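Local coordinates for ABC transporter, substrate-binding protein (Clostridium perfringens, PDB 4EDP) that probably binds a solute outside the cell membrane and delivers it to an ABC transporter for import, at residues L138-I143 and A236-F241; N177-V182 and I330-V335; P256-Y261 and N326-D331. All blocks are in the same frame, centred on the assembly; numbering follows the deposited sequence.

Contact 1: L138-I143 and A236-F241; sequences LNSIGI and ASDFAF
D238, the first residue of helix 238-247, sends its carboxylate back to strand 135-145. CB comes to 4.0 Å from S140 O, and CG sits between the backbone N and the carbonyl carbon (chi1 43°), which turns the carboxylate toward the strand. OD1 bends back to its own helix and accepts F239 N at 2.7 Å, met from above the carboxylate plane. OD2 takes a weak bond from S140 N at 3.2 Å and lies against N139 CA; a water lies within hydrogen-bonding distance of both D238 OD2 and N139 OD1. T319 OG1 bonds to both D238 OD2 and S140 OG, while N139 ND2 is held by N263 OD1. S140 is thus gripped at both backbone ends, because D238 N donates to S140 O at 3.0 Å, from above the carbonyl plane. Before the helix the chains pair antiparallel: A236 N meets G142 O almost along the C=O axis, and G142 N returns to A236 O at 2.9 Å. S237 pairs with I141 in the non-hydrogen-bonded position, their side chains diverging, and N-caps the helix, its OG accepting A240 N. An antiparallel strand that runs into a capped helix joins strand and helix layers in the alpha/beta fold of a periplasmic-binding-protein-like domain.

Contact 2: N177-V182 and I330-V335; sequences NGPAMV and IDFKFV. With ACT (acetate ion), chain G.
I330 leads the second segment and drives its side chain at the start of helix 178-189. CG1 stands anti to the carbonyl carbon (chi1 -67°) and CD1 extends anti beyond it. The methyl tip lands 3.5 Å from A180 N and also packs on A180 CB and P179 CB. Its other branch, CG2, covers one face of the F332 ring near the rim. D331 next turns from the interface to its own helix: CG lies anti to the backbone N (chi1 176°), and OD1 N-caps helix 332-350 by accepting F334 N at 3.2 Å, from well above the carboxylate plane, and K333 N weakly. OD2 is salt-bridged to K194, a charge that may help hold the carboxylate ionised. D331 N donates to an acetate oxygen at 2.9 Å in a straight bond; the ion probably comes from the crystallisation liquor. Here two helix N-termini meet, that of 178-189 and that of the C-terminal helix 332-350, in a solute-binding protein of the PBP clan. F332 brings CE1 to 4.0 Å from P179 CG, the two side chains crossing at about a right angle, while E94 and S95 of helix 94-103 also touch this ring. One turn into the helix, V335 carries CG1 anti to its backbone N and sets that methyl 4.1 Å from P179 CB; W342 packs against V335 farther along the same helix.

Contact 3: P256-Y261 and N326-D331; sequences PESGTY and NAKVID. With ACT (acetate ion), chain G.
Two firm hydrogen bonds and one weak one join the loops. K328 N donates to T260 O at 2.8 Å, in the carbonyl plane and nearly straight (164°). N326, whose CG is anti to the backbone N (chi1 -163°), sends ND2 to E257 O at 2.8 Å; the acceptor lies in the amide plane, but the nitrogen comes in from above the carbonyl plane. K328 NZ adds the weak bond, to S258 O, its charge being paired with E187 OE1, while E187 OE2 bonds to Y261 OH. Waters carry the polar link further. One accepts from N326 ND2 and donates to P256 O; another accepts from S258 OG and K328 NZ and donates to G259 O. The amide of N326 is thus held by both the turn carbonyl and water.

Close CH...O approaches run along the backbones. G259, with no side chain and phi 120°, lets its CA come to 3.4 Å from N326 O; the residue closes a type I turn begun at P256. Y261 CA likewise points its hydrogen at K328 O.

Most of the apolar contact gathers around Y261. K328, extended beyond CG, crosses the ring obliquely: CB lies over one face, 4.2 Å from the ring centroid, a CH-pi contact, and CD passes near CZ and OH. I330 CG1 comes to the edge, near the ring plane, 4.2 Å from Y261 CD2. Separately, T260 CG2 presses on A327 CB at 3.5 Å, while its OG1 probably bonds to I141 O.

A single isolated beta bridge between Y261 and K328, continued by a backbone bond between K328 and L262, lays the approach to the C-terminal helix along the start of strand 262-269, beside the sheet of this PBP-type solute-binding protein.

How the contacts relate
From the N terminus, strand 135-145 is the first element used, and contact 1 closes its loop when strand 233-237 returns beside it. Helix 178-189 lies within that loop, but its partner in contact 2 is residues 330-335, so contact 2 opens before contact 1 closes and the two cross. Contact 1 is already closed when contact 3 opens at 256-261. Contact 3 shares residues 330-331 with contact 2, and its loop falls within the span of contact 2. The three meet where I141 packs on N177 and A180, and A180 CB touches Y261 CB. Together they tie the sheet, helix 178-189 and the lead into the C-terminal helix.

Contact 1: L138-I143 and A236-F241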
ATOM      1  N   LEU A 138      -4.466   2.280  -4.434  1.00 14.10           N
ATOM      2  CA  LEU A 138      -3.655   2.863  -3.374  1.00 13.06           C
ATOM      3  C   LEU A 138      -4.329   2.649  -2.031  1.00 12.65           C
ATOM      4  O   LEU A 138      -5.514   2.324  -1.967  1.00 13.71           O
ATOM      5  CB  LEU A 138      -3.434   4.366  -3.628  1.00 12.30           C
ATOM      6  CG  LEU A 138      -4.662   5.292  -3.604  1.00 12.55           C
ATOM      7  CD1 LEU A 138      -5.127   5.622  -2.171  1.00 13.37           C
ATOM      8  CD2 LEU A 138      -4.350   6.612  -4.325  1.00 15.58           C
ATOM      9  N   ASN A 139      -3.555   2.824  -0.971  1.00 11.87           N
ATOM     10  CA  ASN A 139      -3.999   2.728   0.410  1.00 12.39           C
ATOM     11  C   ASN A 139      -3.262   3.826   1.190  1.00 13.37           C
ATOM     12  O   ASN A 139      -2.225   4.342   0.725  1.00 13.92           O
ATOM     13  CB  ASN A 139      -3.612   1.400   1.049  1.00 12.29           C
ATOM     14  CG  ASN A 139      -4.141   0.204   0.292  1.00 17.52           C
ATOM     15  OD1 ASN A 139      -5.339   0.102   0.022  1.00 17.95           O
ATOM     16  ND2 ASN A 139      -3.261  -0.732  -0.006  1.00 18.74           N
ATOM     17  N   SER A 140      -3.764   4.160   2.371  1.00 11.99           N
ATOM     18  CA  SER A 140      -3.098   5.185   3.221  1.00 13.16           C
ATOM     19  C   SER A 140      -3.163   4.784   4.678  1.00 12.07           C
ATOM     20  O   SER A 140      -3.797   3.789   5.034  1.00 12.94           O
ATOM     21  CB  SER A 140      -3.707   6.579   3.060  1.00 12.60           C
ATOM     22  OG  SER A 140      -5.049   6.678   3.550  1.00 15.96           O
ATOM     23  N   ILE A 141      -2.495   5.571   5.512  1.00 12.27           N
ATOM     24  CA  ILE A 141      -2.502   5.369   6.949  1.00 10.96           C
ATOM     25  C   ILE A 141      -3.005   6.626   7.640  1.00 10.62           C
ATOM     26  O   ILE A 141      -3.193   7.663   7.013  1.00 12.91           O
ATOM     27  CB  ILE A 141      -1.108   5.003   7.503  1.00 10.73           C
ATOM     28  CG1 ILE A 141      -0.060   6.032   7.063  1.00 11.17           C
ATOM     29  CG2 ILE A 141      -0.708   3.564   7.046  1.00 13.06           C
ATOM     30  CD1 ILE A 141       1.307   5.787   7.646  1.00 14.15           C
ATOM     31  N   GLY A 142      -3.252   6.499   8.931  1.00 10.98           N
ATOM     32  CA  GLY A 142      -3.676   7.608   9.755  1.00 11.15           C
ATOM     33  C   GLY A 142      -3.368   7.218  11.173  1.00 10.84           C
ATOM     34  O   GLY A 142      -2.803   6.130  11.431  1.00 12.50           O
ATOM     35  N   ILE A 143      -3.688   8.118  12.099  1.00 11.31           N
ATOM     36  CA  ILE A 143      -3.536   7.811  13.517  1.00 11.50           C
ATOM     37  C   ILE A 143      -4.958   7.534  14.031  1.00 11.70           C
ATOM     38  O   ILE A 143      -5.808   8.434  14.113  1.00 12.52           O
ATOM     39  CB  ILE A 143      -2.935   8.959  14.334  1.00 11.68           C
ATOM     40  CG1 ILE A 143      -1.592   9.416  13.737  1.00 12.95           C
ATOM     41  CG2 ILE A 143      -2.762   8.497  15.800  1.00 10.29           C
ATOM     42  CD1 ILE A 143      -0.996  10.657  14.424  1.00 13.73           C
ATOM     43  N   ALA A 236      -2.167   3.207  11.668  1.00 11.91           N
ATOM     44  CA  ALA A 236      -2.827   2.112  10.990  1.00 12.65           C
ATOM     45  C   ALA A 236      -3.443   2.507   9.653  1.00 11.12           C
ATOM     46  O   ALA A 236      -3.747   3.665   9.405  1.00 13.11           O
ATOM     47  CB  ALA A 236      -3.913   1.579  11.889  1.00 13.89           C
ATOM     48  N   SER A 237      -3.678   1.499   8.827  1.00 12.51           N
ATOM     49  CA  SER A 237      -4.245   1.697   7.511  1.00 12.66           C
ATOM     50  C   SER A 237      -5.716   2.070   7.538  1.00 13.21           C
ATOM     51  O   SER A 237      -6.421   1.866   8.534  1.00 14.08           O
ATOM     52  CB  SER A 237      -4.100   0.401   6.716  1.00 13.85           C
ATOM     53  OG  SER A 237      -4.947  -0.622   7.256  1.00 15.24           O
ATOM     54  N   ASP A 238      -6.171   2.609   6.413  1.00 12.45           N
ATOM     55  CA  ASP A 238      -7.562   2.925   6.189  1.00 14.06           C
ATOM     56  C   ASP A 238      -8.427   1.678   6.418  1.00 14.56           C
ATOM     57  O   ASP A 238      -9.481   1.755   7.066  1.00 14.12           O
ATOM     58  CB  ASP A 238      -7.754   3.496   4.774  1.00 13.87           C
ATOM     59  CG  ASP A 238      -6.972   2.725   3.681  1.00 18.00           C
ATOM     60  OD1 ASP A 238      -6.473   1.598   3.902  1.00 20.45           O
ATOM     61  OD2 ASP A 238      -6.881   3.271   2.564  1.00 22.72           O
ATOM     62  N   PHE A 239      -7.961   0.528   5.941  1.00 14.76           N
ATOM     63  CA  PHE A 239      -8.706  -0.730   6.143  1.00 16.47           C
ATOM     64  C   PHE A 239      -8.862  -1.055   7.645  1.00 16.39           C
ATOM     65  O   PHE A 239      -9.954  -1.434   8.122  1.00 17.46           O
ATOM     66  CB  PHE A 239      -8.035  -1.906   5.415  1.00 18.45           C
ATOM     67  CG  PHE A 239      -8.741  -3.223   5.642  1.00 24.41           C
ATOM     68  CD1 PHE A 239      -9.840  -3.577   4.877  1.00 29.56           C
ATOM     69  CD2 PHE A 239      -8.331  -4.088   6.649  1.00 28.99           C
ATOM     70  CE1 PHE A 239     -10.513  -4.776   5.112  1.00 31.91           C
ATOM     71  CE2 PHE A 239      -8.988  -5.281   6.876  1.00 31.08           C
ATOM     72  CZ  PHE A 239     -10.079  -5.628   6.108  1.00 32.13           C
ATOM     73  N   ALA A 240      -7.770  -0.887   8.384  1.00 14.93           N
ATOM     74  CA  ALA A 240      -7.704  -1.142   9.828  1.00 15.67           C
ATOM     75  C   ALA A 240      -8.626  -0.191  10.602  1.00 16.19           C
ATOM     76  O   ALA A 240      -9.282  -0.609  11.573  1.00 16.75           O
ATOM     77  CB  ALA A 240      -6.261  -1.035  10.327  1.00 15.97           C
ATOM     78  N   PHE A 241      -8.711   1.074  10.186  1.00 16.16           N
ATOM     79  CA  PHE A 241      -9.635   2.000  10.859  1.00 16.55           C
ATOM     80  C   PHE A 241     -11.063   1.443  10.767  1.00 17.30           C
ATOM     81  O   PHE A 241     -11.853   1.491  11.725  1.00 17.45           O
ATOM     82  CB  PHE A 241      -9.553   3.417  10.294  1.00 16.34           C
ATOM     83  CG  PHE A 241     -10.567   4.348  10.893  1.00 15.94           C
ATOM     84  CD1 PHE A 241     -10.496   4.688  12.215  1.00 16.34           C
ATOM     85  CD2 PHE A 241     -11.570   4.915  10.124  1.00 19.94           C
ATOM     86  CE1 PHE A 241     -11.427   5.538  12.793  1.00 17.36           C
ATOM     87  CE2 PHE A 241     -12.504   5.766  10.696  1.00 19.12           C
ATOM     88  CZ  PHE A 241     -12.434   6.071  12.026  1.00 18.82           C
TER
HETATM   89  O   HOH W   1      -7.561   1.552   0.541  1.00 19.67           O

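Contact 2: N177-V182 and I330-V335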
ATOM      1  N   ASN A 177       3.323  -0.961   5.989  1.00 12.70           N
ATOM      2  CA  ASN A 177       3.596   0.383   6.494  1.00 12.62           C
ATOM      3  C   ASN A 177       4.800   0.565   7.376  1.00 13.32           C
ATOM      4  O   ASN A 177       4.986   1.625   7.972  1.00 13.62           O
ATOM      5  CB  ASN A 177       2.313   0.916   7.120  1.00 13.34           C
ATOM      6  CG  ASN A 177       1.243   1.095   6.075  1.00 14.57           C
ATOM      7  OD1 ASN A 177       1.444   1.835   5.119  1.00 18.55           O
ATOM      8  ND2 ASN A 177       0.143   0.368   6.198  1.00 16.99           N
ATOM      9  N   GLY A 178       5.673  -0.441   7.402  1.00 13.27           N
ATOM     10  CA  GLY A 178       6.914  -0.338   8.174  1.00 13.55           C
ATOM     11  C   GLY A 178       7.801   0.792   7.674  1.00 12.98           C
ATOM     12  O   GLY A 178       8.260   1.617   8.460  1.00 13.43           O
ATOM     13  N   PRO A 179       8.051   0.845   6.358  1.00 13.78           N
ATOM     14  CA  PRO A 179       8.869   1.933   5.815  1.00 13.60           C
ATOM     15  C   PRO A 179       8.296   3.306   6.133  1.00 13.30           C
ATOM     16  O   PRO A 179       9.038   4.222   6.475  1.00 12.63           O
ATOM     17  CB  PRO A 179       8.867   1.647   4.314  1.00 14.46           C
ATOM     18  CG  PRO A 179       8.815   0.147   4.256  1.00 16.38           C
ATOM     19  CD  PRO A 179       7.897  -0.255   5.384  1.00 14.66           C
ATOM     20  N   ALA A 180       6.977   3.451   6.030  1.00 12.93           N
ATOM     21  CA  ALA A 180       6.333   4.710   6.363  1.00 12.67           C
ATOM     22  C   ALA A 180       6.629   5.108   7.809  1.00 11.39           C
ATOM     23  O   ALA A 180       6.880   6.278   8.086  1.00 12.43           O
ATOM     24  CB  ALA A 180       4.797   4.625   6.130  1.00 11.95           C
ATOM     25  N   MET A 181       6.599   4.140   8.716  0.60 12.12           N
ATOM     26  CA  MET A 181       6.844   4.419  10.120  0.60 12.76           C
ATOM     27  C   MET A 181       8.284   4.980  10.303  0.60 12.20           C
ATOM     28  O   MET A 181       8.505   5.907  11.090  0.60 11.42           O
ATOM     29  CB  MET A 181       6.553   3.160  10.963  0.60 13.88           C
ATOM     30  CG  MET A 181       6.435   3.464  12.404  0.60 17.92           C
ATOM     31  SD  MET A 181       4.983   4.484  12.752  0.60 15.94           S
ATOM     32  CE  MET A 181       5.687   5.412  14.120  0.60 21.07           C
ATOM     33  N   VAL A 182       9.250   4.445   9.559  1.00 12.08           N
ATOM     34  CA  VAL A 182      10.629   4.938   9.612  1.00 11.72           C
ATOM     35  C   VAL A 182      10.664   6.372   9.037  1.00 11.96           C
ATOM     36  O   VAL A 182      11.363   7.251   9.572  1.00 11.73           O
ATOM     37  CB  VAL A 182      11.620   4.014   8.855  1.00 13.48           C
ATOM     38  CG1 VAL A 182      13.015   4.621   8.805  1.00 12.77           C
ATOM     39  CG2 VAL A 182      11.652   2.611   9.476  1.00 12.56           C
ATOM     40  N   ILE A 330       6.585   6.820  -0.985  1.00 15.56           N
ATOM     41  CA  ILE A 330       7.887   6.243  -0.649  1.00 16.22           C
ATOM     42  C   ILE A 330       8.639   5.770  -1.887  1.00 15.51           C
ATOM     43  O   ILE A 330       8.041   5.225  -2.802  1.00 15.19           O
ATOM     44  CB  ILE A 330       7.713   5.095   0.345  1.00 17.55           C
ATOM     45  CG1 ILE A 330       7.204   5.664   1.686  1.00 20.94           C
ATOM     46  CG2 ILE A 330       9.024   4.351   0.579  1.00 18.20           C
ATOM     47  CD1 ILE A 330       6.957   4.618   2.717  1.00 24.40           C
ATOM     48  N   ASP A 331       9.949   6.015  -1.924  1.00 14.71           N
ATOM     49  CA  ASP A 331      10.780   5.551  -3.033  1.00 15.33           C
ATOM     50  C   ASP A 331      11.278   4.159  -2.683  1.00 15.74           C
ATOM     51  O   ASP A 331      12.244   4.008  -1.918  1.00 17.01           O
ATOM     52  CB  ASP A 331      11.967   6.499  -3.230  1.00 15.93           C
ATOM     53  CG  ASP A 331      12.935   6.033  -4.312  1.00 18.17           C
ATOM     54  OD1 ASP A 331      12.795   4.905  -4.837  1.00 17.72           O
ATOM     55  OD2 ASP A 331      13.870   6.806  -4.628  1.00 19.21           O
ATOM     56  N   PHE A 332      10.613   3.136  -3.212  1.00 16.47           N
ATOM     57  CA  PHE A 332      11.014   1.760  -2.900  1.00 17.04           C
ATOM     58  C   PHE A 332      12.322   1.288  -3.526  1.00 18.89           C
ATOM     59  O   PHE A 332      12.923   0.309  -3.066  1.00 19.47           O
ATOM     60  CB  PHE A 332       9.861   0.790  -3.098  1.00 16.94           C
ATOM     61  CG  PHE A 332       8.912   0.820  -1.973  1.00 17.13           C
ATOM     62  CD1 PHE A 332       9.196   0.125  -0.807  1.00 20.25           C
ATOM     63  CD2 PHE A 332       7.766   1.581  -2.033  1.00 17.71           C
ATOM     64  CE1 PHE A 332       8.336   0.166   0.252  1.00 19.67           C
ATOM     65  CE2 PHE A 332       6.915   1.629  -0.984  1.00 19.62           C
ATOM     66  CZ  PHE A 332       7.195   0.926   0.169  1.00 19.71           C
ATOM     67  N   LYS A 333      12.787   1.979  -4.558  1.00 19.31           N
ATOM     68  CA  LYS A 333      14.074   1.642  -5.117  1.00 20.49           C
ATOM     69  C   LYS A 333      15.096   1.923  -4.006  1.00 20.45           C
ATOM     70  O   LYS A 333      15.976   1.098  -3.712  1.00 20.03           O
ATOM     71  CB  LYS A 333      14.390   2.469  -6.363  1.00 22.29           C
ATOM     72  CG  LYS A 333      15.673   2.022  -7.055  1.00 26.19           C
ATOM     73  CD  LYS A 333      15.941   2.726  -8.376  1.00 32.82           C
ATOM     74  CE  LYS A 333      17.212   2.152  -8.995  1.00 38.74           C
ATOM     75  NZ  LYS A 333      17.513   2.673 -10.357  1.00 44.37           N
ATOM     76  N   PHE A 334      14.973   3.089  -3.376  1.00 18.05           N
ATOM     77  CA  PHE A 334      15.880   3.442  -2.295  1.00 17.70           C
ATOM     78  C   PHE A 334      15.659   2.599  -1.039  1.00 17.11           C
ATOM     79  O   PHE A 334      16.606   2.028  -0.503  1.00 19.18           O
ATOM     80  CB  PHE A 334      15.804   4.925  -1.917  1.00 17.33           C
ATOM     81  CG  PHE A 334      16.670   5.268  -0.739  1.00 14.99           C
ATOM     82  CD1 PHE A 334      18.027   5.457  -0.901  1.00 19.93           C
ATOM     83  CD2 PHE A 334      16.139   5.294   0.541  1.00 16.09           C
ATOM     84  CE1 PHE A 334      18.840   5.719   0.203  1.00 21.64           C
ATOM     85  CE2 PHE A 334      16.943   5.550   1.645  1.00 19.73           C
ATOM     86  CZ  PHE A 334      18.281   5.762   1.477  1.00 20.21           C
ATOM     87  N   VAL A 335      14.414   2.496  -0.594  1.00 17.02           N
ATOM     88  CA  VAL A 335      14.089   1.769   0.630  1.00 16.62           C
ATOM     89  C   VAL A 335      14.514   0.302   0.562  1.00 17.87           C
ATOM     90  O   VAL A 335      15.105  -0.222   1.511  1.00 18.76           O
ATOM     91  CB  VAL A 335      12.599   1.943   1.014  1.00 17.02           C
ATOM     92  CG1 VAL A 335      12.179   0.927   2.085  1.00 16.44           C
ATOM     93  CG2 VAL A 335      12.334   3.413   1.492  1.00 14.45           C
TER
HETATM   94  C   ACT G 405      11.836   8.481   0.054  1.00 23.47           C
HETATM   95  O   ACT G 405      11.164   7.469   0.211  1.00 21.26           O
HETATM   96  OXT ACT G 405      11.641   9.103  -1.019  1.00 24.79           O
HETATM   97  CH3 ACT G 405      12.779   8.949   1.123  1.00 25.31           C

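Contact 3: P256-Y261 and N326-D331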
ATOM      1  N   PRO A 256      -2.499  13.766   9.885  1.00 12.45           N
ATOM      2  CA  PRO A 256      -1.745  14.976  10.156  1.00 12.26           C
ATOM      3  C   PRO A 256      -1.758  15.958   8.989  1.00 12.48           C
ATOM      4  O   PRO A 256      -1.819  15.558   7.840  1.00 13.81           O
ATOM      5  CB  PRO A 256      -0.325  14.452  10.413  1.00 12.07           C
ATOM      6  CG  PRO A 256      -0.546  13.103  11.018  1.00 12.83           C
ATOM      7  CD  PRO A 256      -1.720  12.560  10.208  1.00 13.24           C
ATOM      8  N   GLU A 257      -1.678  17.239   9.307  1.00 14.59           N
ATOM      9  CA  GLU A 257      -1.641  18.279   8.289  1.00 16.27           C
ATOM     10  C   GLU A 257      -0.429  18.165   7.374  1.00 16.16           C
ATOM     11  O   GLU A 257      -0.455  18.604   6.217  1.00 16.13           O
ATOM     12  CB  GLU A 257      -1.661  19.659   8.953  1.00 19.10           C
ATOM     13  CG  GLU A 257      -3.023  20.020   9.498  1.00 23.86           C
ATOM     14  CD  GLU A 257      -3.179  21.503   9.780  1.00 34.71           C
ATOM     15  OE1 GLU A 257      -2.147  22.215   9.817  1.00 38.44           O
ATOM     16  OE2 GLU A 257      -4.340  21.960   9.950  1.00 36.96           O
ATOM     17  N   SER A 258       0.630  17.553   7.880  1.00 14.77           N
ATOM     18  CA  SER A 258       1.868  17.412   7.117  1.00 14.54           C
ATOM     19  C   SER A 258       1.696  16.406   5.983  1.00 13.84           C
ATOM     20  O   SER A 258       2.466  16.409   5.014  1.00 13.77           O
ATOM     21  CB  SER A 258       3.023  17.028   8.048  1.00 14.25           C
ATOM     22  OG  SER A 258       2.829  15.740   8.595  1.00 14.60           O
ATOM     23  N   GLY A 259       0.706  15.520   6.114  1.00 12.94           N
ATOM     24  CA  GLY A 259       0.397  14.556   5.079  1.00 12.68           C
ATOM     25  C   GLY A 259       0.514  13.116   5.532  1.00 13.64           C
ATOM     26  O   GLY A 259       1.362  12.791   6.357  1.00 14.79           O
ATOM     27  N   THR A 260      -0.396  12.290   5.039  1.00 13.32           N
ATOM     28  CA  THR A 260      -0.364  10.851   5.252  1.00 14.34           C
ATOM     29  C   THR A 260       0.657  10.248   4.274  1.00 12.50           C
ATOM     30  O   THR A 260       1.306  10.974   3.495  1.00 13.12           O
ATOM     31  CB  THR A 260      -1.739  10.186   4.938  1.00 16.93           C
ATOM     32  OG1 THR A 260      -1.698   8.788   5.290  1.00 23.64           O
ATOM     33  CG2 THR A 260      -2.060  10.296   3.491  1.00 17.99           C
ATOM     34  N   TYR A 261       0.872   8.938   4.398  1.00 10.44           N
ATOM     35  CA  TYR A 261       1.746   8.176   3.517  1.00 11.23           C
ATOM     36  C   TYR A 261       0.903   7.169   2.752  1.00 11.91           C
ATOM     37  O   TYR A 261       0.032   6.505   3.321  1.00 11.68           O
ATOM     38  CB  TYR A 261       2.831   7.422   4.301  1.00 11.40           C
ATOM     39  CG  TYR A 261       3.928   8.324   4.796  1.00 11.54           C
ATOM     40  CD1 TYR A 261       3.750   9.113   5.921  1.00 10.58           C
ATOM     41  CD2 TYR A 261       5.152   8.379   4.140  1.00 14.45           C
ATOM     42  CE1 TYR A 261       4.754   9.956   6.369  1.00 14.37           C
ATOM     43  CE2 TYR A 261       6.168   9.219   4.582  1.00 13.60           C
ATOM     44  CZ  TYR A 261       5.965   9.994   5.694  1.00 13.90           C
ATOM     45  OH  TYR A 261       6.947  10.828   6.152  1.00 17.25           O
ATOM     46  N   ASN A 326      -2.376  15.729  -0.554  1.00 18.60           N
ATOM     47  CA  ASN A 326      -1.368  16.184   0.391  1.00 18.45           C
ATOM     48  C   ASN A 326      -0.446  15.054   0.899  1.00 17.63           C
ATOM     49  O   ASN A 326       0.418  15.276   1.760  1.00 16.70           O
ATOM     50  CB  ASN A 326      -2.081  16.798   1.590  1.00 19.72           C
ATOM     51  CG  ASN A 326      -1.161  17.648   2.428  1.00 24.48           C
ATOM     52  OD1 ASN A 326      -0.384  18.435   1.894  1.00 29.01           O
ATOM     53  ND2 ASN A 326      -1.267  17.532   3.744  1.00 30.59           N
ATOM     54  N   ALA A 327      -0.641  13.845   0.369  1.00 15.46           N
ATOM     55  CA  ALA A 327       0.109  12.681   0.827  1.00 14.96           C
ATOM     56  C   ALA A 327       1.525  12.601   0.316  1.00 15.09           C
ATOM     57  O   ALA A 327       1.887  13.230  -0.675  1.00 15.85           O
ATOM     58  CB  ALA A 327      -0.624  11.373   0.438  1.00 14.08           C
ATOM     59  N   LYS A 328       2.299  11.792   1.026  1.00 14.16           N
ATOM     60  CA  LYS A 328       3.682  11.509   0.716  1.00 14.91           C
ATOM     61  C   LYS A 328       3.799  10.100   0.154  1.00 15.21           C
ATOM     62  O   LYS A 328       3.015   9.210   0.513  1.00 13.79           O
ATOM     63  CB  LYS A 328       4.517  11.670   1.970  1.00 15.74           C
ATOM     64  CG  LYS A 328       4.583  13.129   2.403  1.00 20.25           C
ATOM     65  CD  LYS A 328       5.325  13.386   3.675  1.00 24.29           C
ATOM     66  CE  LYS A 328       5.177  14.893   3.965  1.00 21.59           C
ATOM     67  NZ  LYS A 328       5.587  15.350   5.276  1.00 26.63           N
ATOM     68  N   VAL A 329       4.728   9.908  -0.783  1.00 15.76           N
ATOM     69  CA  VAL A 329       4.964   8.579  -1.353  1.00 15.20           C
ATOM     70  C   VAL A 329       6.385   8.124  -1.011  1.00 15.58           C
ATOM     71  O   VAL A 329       7.277   8.943  -0.792  1.00 16.12           O
ATOM     72  CB  VAL A 329       4.747   8.520  -2.875  1.00 15.92           C
ATOM     73  CG1 VAL A 329       3.261   8.880  -3.227  1.00 16.96           C
ATOM     74  CG2 VAL A 329       5.705   9.431  -3.585  1.00 19.14           C
ATOM     75  N   ILE A 330       6.585   6.820  -0.985  1.00 15.56           N
ATOM     76  CA  ILE A 330       7.887   6.243  -0.649  1.00 16.22           C
ATOM     77  C   ILE A 330       8.639   5.770  -1.887  1.00 15.51           C
ATOM     78  O   ILE A 330       8.041   5.225  -2.802  1.00 15.19           O
ATOM     79  CB  ILE A 330       7.713   5.095   0.345  1.00 17.55           C
ATOM     80  CG1 ILE A 330       7.204   5.664   1.686  1.00 20.94           C
ATOM     81  CG2 ILE A 330       9.024   4.351   0.579  1.00 18.20           C
ATOM     82  CD1 ILE A 330       6.957   4.618   2.717  1.00 24.40           C
ATOM     83  N   ASP A 331       9.949   6.015  -1.924  1.00 14.71           N
ATOM     84  CA  ASP A 331      10.780   5.551  -3.033  1.00 15.33           C
ATOM     85  C   ASP A 331      11.278   4.159  -2.683  1.00 15.74           C
ATOM     86  O   ASP A 331      12.244   4.008  -1.918  1.00 17.01           O
ATOM     87  CB  ASP A 331      11.967   6.499  -3.230  1.00 15.93           C
ATOM     88  CG  ASP A 331      12.935   6.033  -4.312  1.00 18.17           C
ATOM     89  OD1 ASP A 331      12.795   4.905  -4.837  1.00 17.72           O
ATOM     90  OD2 ASP A 331      13.870   6.806  -4.628  1.00 19.21           O
TER
HETATM   91  C   ACT G 405      11.836   8.481   0.054  1.00 23.47           C
HETATM   92  O   ACT G 405      11.164   7.469   0.211  1.00 21.26           O
HETATM   93  OXT ACT G 405      11.641   9.103  -1.019  1.00 24.79           O
HETATM   94  CH3 ACT G 405      12.779   8.949   1.123  1.00 25.31           C
HETATM   95  O   HOH W   2      -2.839  15.873   5.228  1.00 20.69           O
HETATM   96  O   HOH W   3       1.129  20.208   4.331  1.00 46.40           O
HETATM   97  O   HOH W   4       3.778  13.973   6.878  1.00 13.73           O
HETATM   98  O   HOH W   5       1.947  17.439   2.437  0.50 22.91           O